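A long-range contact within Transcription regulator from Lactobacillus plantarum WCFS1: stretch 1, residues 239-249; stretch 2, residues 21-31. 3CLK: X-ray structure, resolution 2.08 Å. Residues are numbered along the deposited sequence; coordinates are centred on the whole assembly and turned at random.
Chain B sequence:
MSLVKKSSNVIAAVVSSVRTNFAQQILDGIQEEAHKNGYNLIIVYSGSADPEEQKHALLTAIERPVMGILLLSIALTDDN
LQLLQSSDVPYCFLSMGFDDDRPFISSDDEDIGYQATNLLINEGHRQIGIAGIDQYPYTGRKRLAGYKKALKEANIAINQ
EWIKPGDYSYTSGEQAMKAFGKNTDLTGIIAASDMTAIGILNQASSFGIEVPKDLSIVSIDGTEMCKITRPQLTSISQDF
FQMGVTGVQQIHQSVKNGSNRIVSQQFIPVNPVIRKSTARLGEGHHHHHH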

# COMPACT_ATOMS: atom_id res chain seq x y z
N ASP B 239 2.02 10.68 -12.17
CA ASP B 239 2.75 9.62 -12.84
C ASP B 239 3.95 9.23 -12.00
O ASP B 239 5.09 9.51 -12.36
CB ASP B 239 3.21 10.07 -14.22
CG ASP B 239 3.67 8.91 -15.09
OD1 ASP B 239 4.02 7.86 -14.54
OD2 ASP B 239 3.67 9.06 -16.33
N PHE B 240 3.68 8.57 -10.86
CA PHE B 240 4.73 8.14 -9.94
C PHE B 240 5.77 7.26 -10.63
O PHE B 240 6.97 7.39 -10.40
CB PHE B 240 4.12 7.35 -8.77
CG PHE B 240 3.13 8.14 -7.95
CD1 PHE B 240 3.53 9.28 -7.25
CD2 PHE B 240 1.80 7.74 -7.86
CE1 PHE B 240 2.62 10.00 -6.46
CE2 PHE B 240 0.88 8.45 -7.08
CZ PHE B 240 1.29 9.58 -6.38
N PHE B 241 5.29 6.36 -11.48
CA PHE B 241 6.18 5.45 -12.20
C PHE B 241 7.25 6.26 -12.93
O PHE B 241 8.45 6.01 -12.79
CB PHE B 241 5.40 4.62 -13.21
CG PHE B 241 6.18 3.48 -13.79
CD1 PHE B 241 6.23 2.25 -13.14
CD2 PHE B 241 6.88 3.63 -14.99
CE1 PHE B 241 6.97 1.19 -13.68
CE2 PHE B 241 7.62 2.58 -15.53
CZ PHE B 241 7.66 1.35 -14.87
N GLN B 242 6.80 7.24 -13.71
CA GLN B 242 7.71 8.08 -14.47
C GLN B 242 8.68 8.83 -13.56
O GLN B 242 9.83 9.04 -13.94
CB GLN B 242 6.92 9.07 -15.32
CG GLN B 242 7.80 9.89 -16.26
CD GLN B 242 8.69 9.02 -17.13
OE1 GLN B 242 8.22 8.07 -17.77
NE2 GLN B 242 9.98 9.34 -17.17
N MSE B 243 8.22 9.23 -12.39
CA MSE B 243 9.10 9.93 -11.46
C MSE B 243 10.28 9.02 -11.16
O MSE B 243 11.43 9.46 -11.13
CB MSE B 243 8.38 10.25 -10.16
CG MSE B 243 7.27 11.25 -10.31
SE MSE B 243 6.54 11.73 -8.60
CE MSE B 243 4.85 12.46 -9.19
N GLY B 244 9.97 7.75 -10.94
CA GLY B 244 10.99 6.76 -10.63
C GLY B 244 11.92 6.50 -11.80
O GLY B 244 13.13 6.31 -11.61
N VAL B 245 11.35 6.46 -13.00
CA VAL B 245 12.15 6.24 -14.20
C VAL B 245 13.14 7.39 -14.38
O VAL B 245 14.35 7.18 -14.48
CB VAL B 245 11.26 6.15 -15.46
CG1 VAL B 245 12.12 6.12 -16.72
CG2 VAL B 245 10.40 4.91 -15.38
N THR B 246 12.61 8.61 -14.39
CA THR B 246 13.41 9.82 -14.57
C THR B 246 14.47 9.96 -13.48
O THR B 246 15.62 10.35 -13.75
CB THR B 246 12.50 11.07 -14.55
OG1 THR B 246 11.46 10.91 -15.53
CG2 THR B 246 13.30 12.32 -14.88
N GLY B 247 14.09 9.64 -12.25
CA GLY B 247 15.03 9.72 -11.14
C GLY B 247 16.30 8.94 -11.43
O GLY B 247 17.40 9.46 -11.28
N VAL B 248 16.15 7.69 -11.85
CA VAL B 248 17.31 6.88 -12.16
C VAL B 248 18.10 7.45 -13.34
O VAL B 248 19.31 7.30 -13.40
CB VAL B 248 16.90 5.42 -12.47
CG1 VAL B 248 18.12 4.62 -12.92
CG2 VAL B 248 16.29 4.79 -11.24
N GLN B 249 17.41 8.10 -14.27
CA GLN B 249 18.09 8.68 -15.43
C GLN B 249 18.94 9.88 -15.03
O GLN B 249 19.92 10.20 -15.71
CB GLN B 249 17.07 9.08 -16.50
CG GLN B 249 16.29 7.90 -17.08
CD GLN B 249 15.38 8.28 -18.22
OE1 GLN B 249 14.60 9.23 -18.12
NE2 GLN B 249 15.45 7.54 -19.32
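Stretch 2 (21-31) NFAQQILDGIQ

How does stretch 2 lie on stretch 1? From Phe22 to Gln31 it is a helix, and it packs on the helix of Phe240 to Gln249 with the two N-to-C directions 41° apart, a signed crossing angle of -41°. The axes come within 6.5 Å, which is very close for two helices. No hydrogen bond joins them; packing alone buries 506 Å², both sides summed.

What lets the backbones come so near? Glycines meet at the crossing. The CA atoms of Phe241 and Gly29 lie 4.4 Å apart, as do those of Gly244 and Ile30, and Gly244 C is 3.8 Å from Gly29 C. A CB on Gly29 would fall 2.1 Å from Phe241 O, and one on Gly244 2.2 Å from Ile26 O, so neither position has room for a side chain. Backbone also meets backbone at Phe241 CA and Gln25 O, 3.5 Å apart in a CA-H...O contact.

Where does Phe240, the residue with the most covered surface, fit? Its CA-to-CB bond points toward stretch 2, and the side chain, with chi1 in m, packs against the first turns of that helix. Phe22 CB sits over one ring face, 3.6 Å from Phe240 CZ, while the two aromatic rings meet obliquely, centroids 5.7 Å apart. Phe240 CB touches both Gln25 CB and Ile26 CG1 at 3.6 Å.

How does Phe241 reach the other helix when its CA-to-CB bond points away overall? With chi1 in t, its ring comes back over Gly29, whose CA lies over one face, 3.6 Å from the centroid of the Phe241 ring. The bare glycine backbone thus serves as the surface for the ring. Farther along, Ile30 CG1 approaches Gly244 O at 3.5 Å, and Ile30 CG2 meets Val248 CG2 at 3.6 Å, extending the apolar contact past the glycines.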

# COMPACT_ATOMS: atom_id res chain seq x y z
N ASN B 21 1.75 3.19 -0.92
CA ASN B 21 1.07 2.93 -2.18
C ASN B 21 1.65 3.78 -3.31
O ASN B 21 1.84 3.30 -4.43
CB ASN B 21 -0.43 3.19 -2.04
CG ASN B 21 -0.73 4.57 -1.52
OD1 ASN B 21 -0.31 4.94 -0.43
ND2 ASN B 21 -1.47 5.35 -2.30
N PHE B 22 1.92 5.05 -3.01
CA PHE B 22 2.49 5.93 -4.02
C PHE B 22 3.97 5.59 -4.16
O PHE B 22 4.56 5.72 -5.23
CB PHE B 22 2.29 7.41 -3.63
CG PHE B 22 3.37 7.96 -2.73
CD1 PHE B 22 4.56 8.44 -3.26
CD2 PHE B 22 3.19 7.99 -1.35
CE1 PHE B 22 5.56 8.95 -2.43
CE2 PHE B 22 4.18 8.49 -0.51
CZ PHE B 22 5.37 8.98 -1.05
N ALA B 23 4.57 5.14 -3.06
CA ALA B 23 5.98 4.77 -3.04
C ALA B 23 6.25 3.55 -3.92
O ALA B 23 7.16 3.57 -4.74
CB ALA B 23 6.42 4.49 -1.61
N GLN B 24 5.45 2.50 -3.75
CA GLN B 24 5.62 1.29 -4.55
C GLN B 24 5.61 1.63 -6.03
O GLN B 24 6.38 1.07 -6.81
CB GLN B 24 4.50 0.27 -4.28
CG GLN B 24 4.48 -0.85 -5.32
CD GLN B 24 3.25 -1.73 -5.23
OE1 GLN B 24 3.06 -2.46 -4.26
NE2 GLN B 24 2.40 -1.66 -6.26
N GLN B 25 4.71 2.53 -6.42
CA GLN B 25 4.59 2.96 -7.81
C GLN B 25 5.88 3.62 -8.27
O GLN B 25 6.32 3.42 -9.39
CB GLN B 25 3.41 3.92 -7.97
CG GLN B 25 2.06 3.26 -7.78
CD GLN B 25 1.90 2.02 -8.63
OE1 GLN B 25 1.96 2.08 -9.86
NE2 GLN B 25 1.71 0.87 -7.98
N ILE B 26 6.49 4.42 -7.39
CA ILE B 26 7.74 5.07 -7.74
C ILE B 26 8.84 4.01 -7.78
O ILE B 26 9.66 3.99 -8.69
CB ILE B 26 8.14 6.15 -6.71
CG1 ILE B 26 7.01 7.17 -6.57
CG2 ILE B 26 9.42 6.84 -7.16
CD1 ILE B 26 7.30 8.26 -5.56
N LEU B 27 8.84 3.13 -6.78
CA LEU B 27 9.84 2.06 -6.69
C LEU B 27 9.81 1.13 -7.90
O LEU B 27 10.85 0.66 -8.35
CB LEU B 27 9.65 1.26 -5.40
CG LEU B 27 9.96 1.97 -4.08
CD1 LEU B 27 9.55 1.08 -2.91
CD2 LEU B 27 11.44 2.30 -4.00
N ASP B 28 8.62 0.85 -8.42
CA ASP B 28 8.52 -0.02 -9.59
C ASP B 28 9.22 0.66 -10.76
O ASP B 28 9.94 0.00 -11.52
CB ASP B 28 7.06 -0.30 -9.96
CG ASP B 28 6.36 -1.20 -8.96
OD1 ASP B 28 7.02 -2.10 -8.39
OD2 ASP B 28 5.15 -1.01 -8.74
N GLY B 29 9.01 1.96 -10.90
CA GLY B 29 9.64 2.70 -11.97
C GLY B 29 11.15 2.73 -11.82
O GLY B 29 11.89 2.61 -12.80
N ILE B 30 11.61 2.89 -10.58
CA ILE B 30 13.04 2.92 -10.29
C ILE B 30 13.63 1.54 -10.57
O ILE B 30 14.67 1.41 -11.22
CB ILE B 30 13.30 3.27 -8.80
CG1 ILE B 30 12.90 4.72 -8.52
CG2 ILE B 30 14.77 3.05 -8.45
CD1 ILE B 30 13.01 5.10 -7.06
N GLN B 31 12.95 0.51 -10.07
CA GLN B 31 13.40 -0.85 -10.25
C GLN B 31 13.57 -1.19 -11.73
O GLN B 31 14.53 -1.84 -12.11
CB GLN B 31 12.41 -1.82 -9.59
CG GLN B 31 12.78 -3.29 -9.71
CD GLN B 31 12.34 -3.91 -11.02
OE1 GLN B 31 12.70 -5.04 -11.35
NE2 GLN B 31 11.55 -3.16 -11.79